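Local coordinates for protein putative mandelate racemase (Zymomonas mobilis, PDB 2OX4) that probably acts as a magnesium-dependent dehydratase (lyase) of the enolase superfamily, related to mandelate racemase and muconate lactonizing enzyme, at residues 71-74 and 75-79; 204-207 and 208-212. All coordinates share one frame; numbering follows the deposited sequence.

How the interactions relate
The two contacts illustrate how a chain uses short-range pairing in different settings, inside a helix and at a helix's end. Interaction 1 comes first along the sequence, within helix 70-79 of the family's N-terminal domain. Interaction 2 follows in the barrel-like C-terminal domain, where helix 189-206 gives way to strand 211-215. Their centres lie 45 Å apart, on opposite sides of the chain's centre, with nearest atoms about 31 Å apart, and they share neither helix nor sheet. Both stand away from the magnesium site, although strand 211-215 ends at the metal ligand E215. Each also lies near other subunits.

Interaction 1: 71-74 and 75-79; sequences EAIW and EKLFK
W74 and F78 meet one turn apart on helix 70-79, an i to i+4 pair in the N-terminal domain of the enolase-superfamily fold. The W74 six-membered ring and the F78 ring cross obliquely, centroids 5.6 Å apart and planes at 50°, with W74 CZ3 lying 3.8 Å from F78 CB. Both rings leave the backbone in the same way: CG is anti to the backbone N in W74 (chi1 -156°) and likewise in F78, which carries the indole along the helix to the following turn. Next to this pair on the helix surface, I73 CG2 touches L77 CD1 at 4.2 Å, a lighter apolar contact.

Beneath the side chains runs regular alpha-helical hydrogen bonding, E75 N to E71 O, K76 N to A72 O, L77 N to I73 O and F78 N to W74 O. The L77 bond is nearly straight, whereas the last is the most bent, at 143° about its hydrogen.

Helix 89-110 covers I73, W74 and L77, while helix 48-62 packs on I73 and L77. W74 NE1 donates a hydrogen bond to G295 O, R272 makes a cation-pi contact with the indole, and the F78 ring meets W273. On the polar side, E71 OE1 bridges to K302 and its OE2 to K301 of a second subunit, so the carboxylate spans a subunit interface, and K76 NZ reaches back to L61 O and E65.

A further i to i+4 pair, between charges, occupies the flank: the E75 chain bends at chi2, and K79 NZ approaches E75 OE2 from above the carboxylate plane, forming a salt bridge of 2.8 Å.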
loop_
_atom_site.group_PDB
_atom_site.type_symbol
_atom_site.label_atom_id
_atom_site.label_comp_id
_atom_site.label_asym_id
_atom_site.label_seq_id
_atom_site.Cartn_x
_atom_site.Cartn_y
_atom_site.Cartn_z
ATOM N N GLU C 71 -15.405 -9.640 -32.362
ATOM C CA GLU C 71 -15.442 -9.705 -30.887
ATOM C C GLU C 71 -15.666 -11.128 -30.380
ATOM O O GLU C 71 -14.928 -11.619 -29.509
ATOM C CB GLU C 71 -16.498 -8.746 -30.306
ATOM C CG GLU C 71 -16.138 -7.267 -30.413
ATOM C CD GLU C 71 -14.955 -6.843 -29.520
ATOM O OE1 GLU C 71 -14.711 -7.473 -28.465
ATOM O OE2 GLU C 71 -14.286 -5.860 -29.871
ATOM N N ALA C 72 -16.656 -11.803 -30.957
ATOM C CA ALA C 72 -16.994 -13.171 -30.551
ATOM C C ALA C 72 -15.871 -14.141 -30.887
ATOM O O ALA C 72 -15.579 -15.051 -30.112
ATOM C CB ALA C 72 -18.298 -13.633 -31.213
ATOM N N ILE C 73 -15.255 -13.968 -32.053
ATOM C CA ILE C 73 -14.182 -14.870 -32.434
ATOM C C ILE C 73 -12.962 -14.667 -31.511
ATOM O O ILE C 73 -12.355 -15.639 -31.079
ATOM C CB ILE C 73 -13.788 -14.728 -33.924
ATOM C CG1 ILE C 73 -14.945 -15.190 -34.841
ATOM C CG2 ILE C 73 -12.515 -15.547 -34.212
ATOM C CD1 ILE C 73 -14.804 -14.699 -36.296
ATOM N N TRP C 74 -12.626 -13.415 -31.209
ATOM C CA TRP C 74 -11.490 -13.114 -30.332
ATOM C C TRP C 74 -11.743 -13.784 -28.990
ATOM O O TRP C 74 -10.866 -14.445 -28.456
ATOM C CB TRP C 74 -11.342 -11.598 -30.131
ATOM C CG TRP C 74 -9.934 -11.139 -29.758
ATOM C CD1 TRP C 74 -9.005 -10.551 -30.592
ATOM C CD2 TRP C 74 -9.321 -11.203 -28.461
ATOM N NE1 TRP C 74 -7.852 -10.252 -29.890
ATOM C CE2 TRP C 74 -8.023 -10.637 -28.579
ATOM C CE3 TRP C 74 -9.746 -11.673 -27.208
ATOM C CZ2 TRP C 74 -7.137 -10.552 -27.492
ATOM C CZ3 TRP C 74 -8.866 -11.582 -26.118
ATOM C CH2 TRP C 74 -7.577 -11.029 -26.270
ATOM N N GLU C 75 -12.958 -13.639 -28.467
ATOM C CA GLU C 75 -13.293 -14.235 -27.175
ATOM C C GLU C 75 -13.303 -15.765 -27.235
ATOM O O GLU C 75 -12.909 -16.416 -26.277
ATOM C CB GLU C 75 -14.625 -13.677 -26.650
ATOM C CG GLU C 75 -15.052 -14.173 -25.241
ATOM C CD GLU C 75 -14.352 -13.464 -24.060
ATOM O OE1 GLU C 75 -13.420 -12.654 -24.263
ATOM O OE2 GLU C 75 -14.747 -13.731 -22.897
ATOM N N LYS C 76 -13.760 -16.332 -28.352
ATOM C CA LYS C 76 -13.696 -17.786 -28.571
ATOM C C LYS C 76 -12.261 -18.319 -28.556
ATOM O O LYS C 76 -11.966 -19.276 -27.852
ATOM C CB LYS C 76 -14.392 -18.150 -29.889
ATOM C CG LYS C 76 -14.411 -19.639 -30.240
ATOM C CD LYS C 76 -15.061 -19.836 -31.615
ATOM C CE LYS C 76 -14.935 -21.268 -32.106
ATOM N NZ LYS C 76 -15.667 -21.456 -33.399
ATOM N N LEU C 77 -11.373 -17.701 -29.327
ATOM C CA LEU C 77 -9.946 -18.054 -29.276
ATOM C C LEU C 77 -9.323 -17.868 -27.892
ATOM O O LEU C 77 -8.441 -18.635 -27.503
ATOM C CB LEU C 77 -9.152 -17.313 -30.352
ATOM C CG LEU C 77 -9.587 -17.723 -31.772
ATOM C CD1 LEU C 77 -8.795 -16.962 -32.834
ATOM C CD2 LEU C 77 -9.442 -19.268 -31.985
ATOM N N PHE C 78 -9.804 -16.870 -27.151
ATOM C CA PHE C 78 -9.315 -16.596 -25.791
ATOM C C PHE C 78 -9.832 -17.672 -24.806
ATOM O O PHE C 78 -9.056 -18.197 -24.002
ATOM C CB PHE C 78 -9.744 -15.177 -25.383
ATOM C CG PHE C 78 -9.259 -14.731 -24.010
ATOM C CD1 PHE C 78 -7.928 -14.882 -23.631
ATOM C CD2 PHE C 78 -10.144 -14.124 -23.122
ATOM C CE1 PHE C 78 -7.490 -14.459 -22.355
ATOM C CE2 PHE C 78 -9.710 -13.699 -21.853
ATOM C CZ PHE C 78 -8.392 -13.867 -21.478
ATOM N N LYS C 79 -11.123 -18.007 -24.904
ATOM C CA LYS C 79 -11.828 -18.774 -23.853
ATOM C C LYS C 79 -12.031 -20.257 -24.161
ATOM O O LYS C 79 -12.269 -21.067 -23.246
ATOM C CB LYS C 79 -13.187 -18.133 -23.529
ATOM C CG LYS C 79 -13.082 -16.777 -22.809
ATOM C CD LYS C 79 -12.490 -16.921 -21.405
ATOM C CE LYS C 79 -12.547 -15.598 -20.644
ATOM N NZ LYS C 79 -13.947 -15.032 -20.522
#

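Interaction 2: 204-207 and 208-212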
loop_
_atom_site.group_PDB
_atom_site.type_symbol
_atom_site.label_atom_id
_atom_site.label_comp_id
_atom_site.label_asym_id
_atom_site.label_seq_id
_atom_site.Cartn_x
_atom_site.Cartn_y
_atom_site.Cartn_z
ATOM N N ASN C 204 25.839 14.983 -32.133
ATOM C CA ASN C 204 26.714 15.952 -32.807
ATOM C C ASN C 204 26.443 16.081 -34.309
ATOM O O ASN C 204 26.479 17.191 -34.855
ATOM C CB ASN C 204 28.185 15.589 -32.572
ATOM C CG ASN C 204 28.658 15.926 -31.161
ATOM O OD1 ASN C 204 28.019 16.694 -30.440
ATOM N ND2 ASN C 204 29.810 15.372 -30.780
ATOM N N ALA C 205 26.198 14.955 -34.971
ATOM C CA ALA C 205 25.946 14.936 -36.414
ATOM C C ALA C 205 24.576 15.509 -36.797
ATOM O O ALA C 205 24.478 16.307 -37.733
ATOM C CB ALA C 205 26.121 13.538 -36.979
ATOM N N VAL C 206 23.524 15.112 -36.078
ATOM C CA VAL C 206 22.158 15.463 -36.475
ATOM C C VAL C 206 21.620 16.765 -35.858
ATOM O O VAL C 206 20.619 17.311 -36.336
ATOM C CB VAL C 206 21.141 14.300 -36.242
ATOM C CG1 VAL C 206 21.584 13.038 -36.948
ATOM C CG2 VAL C 206 20.921 14.037 -34.734
ATOM N N GLY C 207 22.255 17.247 -34.789
ATOM C CA GLY C 207 21.790 18.448 -34.093
ATOM C C GLY C 207 20.605 18.207 -33.159
ATOM O O GLY C 207 20.167 17.069 -32.996
ATOM N N PRO C 208 20.066 19.285 -32.561
ATOM C CA PRO C 208 19.045 19.181 -31.508
ATOM C C PRO C 208 17.649 18.829 -32.015
ATOM O O PRO C 208 16.814 18.391 -31.227
ATOM C CB PRO C 208 19.030 20.585 -30.900
ATOM C CG PRO C 208 19.409 21.489 -32.063
ATOM C CD PRO C 208 20.424 20.691 -32.849
ATOM N N ASP C 209 17.388 19.030 -33.305
ATOM C CA ASP C 209 16.023 18.954 -33.828
ATOM C C ASP C 209 15.725 17.635 -34.521
ATOM O O ASP C 209 14.703 17.483 -35.188
ATOM C CB ASP C 209 15.737 20.136 -34.757
ATOM C CG ASP C 209 15.887 21.469 -34.047
ATOM O OD1 ASP C 209 15.430 21.588 -32.889
ATOM O OD2 ASP C 209 16.473 22.399 -34.637
ATOM N N VAL C 210 16.633 16.683 -34.373
ATOM C CA VAL C 210 16.372 15.315 -34.795
ATOM C C VAL C 210 16.387 14.476 -33.523
ATOM O O VAL C 210 17.368 14.468 -32.794
ATOM C CB VAL C 210 17.448 14.815 -35.806
ATOM C CG1 VAL C 210 17.295 13.325 -36.078
ATOM C CG2 VAL C 210 17.381 15.620 -37.123
ATOM N N ASP C 211 15.278 13.805 -33.238
ATOM C CA ASP C 211 15.174 13.046 -31.998
ATOM C C ASP C 211 15.895 11.705 -32.075
ATOM O O ASP C 211 15.977 11.087 -33.135
ATOM C CB ASP C 211 13.717 12.880 -31.600
ATOM C CG ASP C 211 13.118 14.176 -31.095
ATOM O OD1 ASP C 211 13.695 14.801 -30.168
ATOM O OD2 ASP C 211 12.074 14.575 -31.636
ATOM N N ILE C 212 16.431 11.271 -30.932
ATOM C CA ILE C 212 17.176 10.029 -30.844
ATOM C C ILE C 212 16.482 9.148 -29.803
ATOM O O ILE C 212 16.337 9.551 -28.650
ATOM C CB ILE C 212 18.642 10.276 -30.390
ATOM C CG1 ILE C 212 19.358 11.234 -31.358
ATOM C CG2 ILE C 212 19.383 8.944 -30.267
ATOM C CD1 ILE C 212 20.714 11.766 -30.827
HETATM O O HOH W 1 18.970 19.323 -35.756
#
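V206 and V210 close the corner where helix 189-206 ends and the chain turns toward strand 211-215. The tight part is apolar: V206 CG2 lies 3.7 Å from V210 CB and 3.9 Å from V210 CG1, the two side chains crossing at about a right angle. In V206 that methyl sits between the backbone N and the carbonyl carbon (chi1 of CG1 -55°), which directs it at V210, while V210 CG2 comes within 3.7 Å of V206 O. V158 of helix 147-159 touches both valines, extending the apolar patch into the neighbouring helix. Replacing V210 by alanine keeps the beta carbon but removes both methyls, and is likely to open a gap beside V206 and V158 at the corner.

The outer side is looser and wetter. No direct hydrogen bond joins the segments; instead a water donates to V206 O at 2.7 Å and accepts from D209 N at 2.9 Å, joining the last helical residue to the turn. P208 and D209 lie on this solvent side, where both pack on S189 of a fourth subunit.

Between the two sides, G207 leaves the helix with positive phi (79°), a conformation that favours glycine; a beta carbon there would also clash with P208 CD. G207 to V210 then form a type I beta turn, and R203 NH1 hydrogen-bonds to both G207 O and V210 O, tying the turn back to the helix. The glycine-ended helix and short turn here form a helix-to-strand connection of the (beta/alpha) barrel of the enolase superfamily, delivering the chain to strand 211-215, which runs parallel to 164-167.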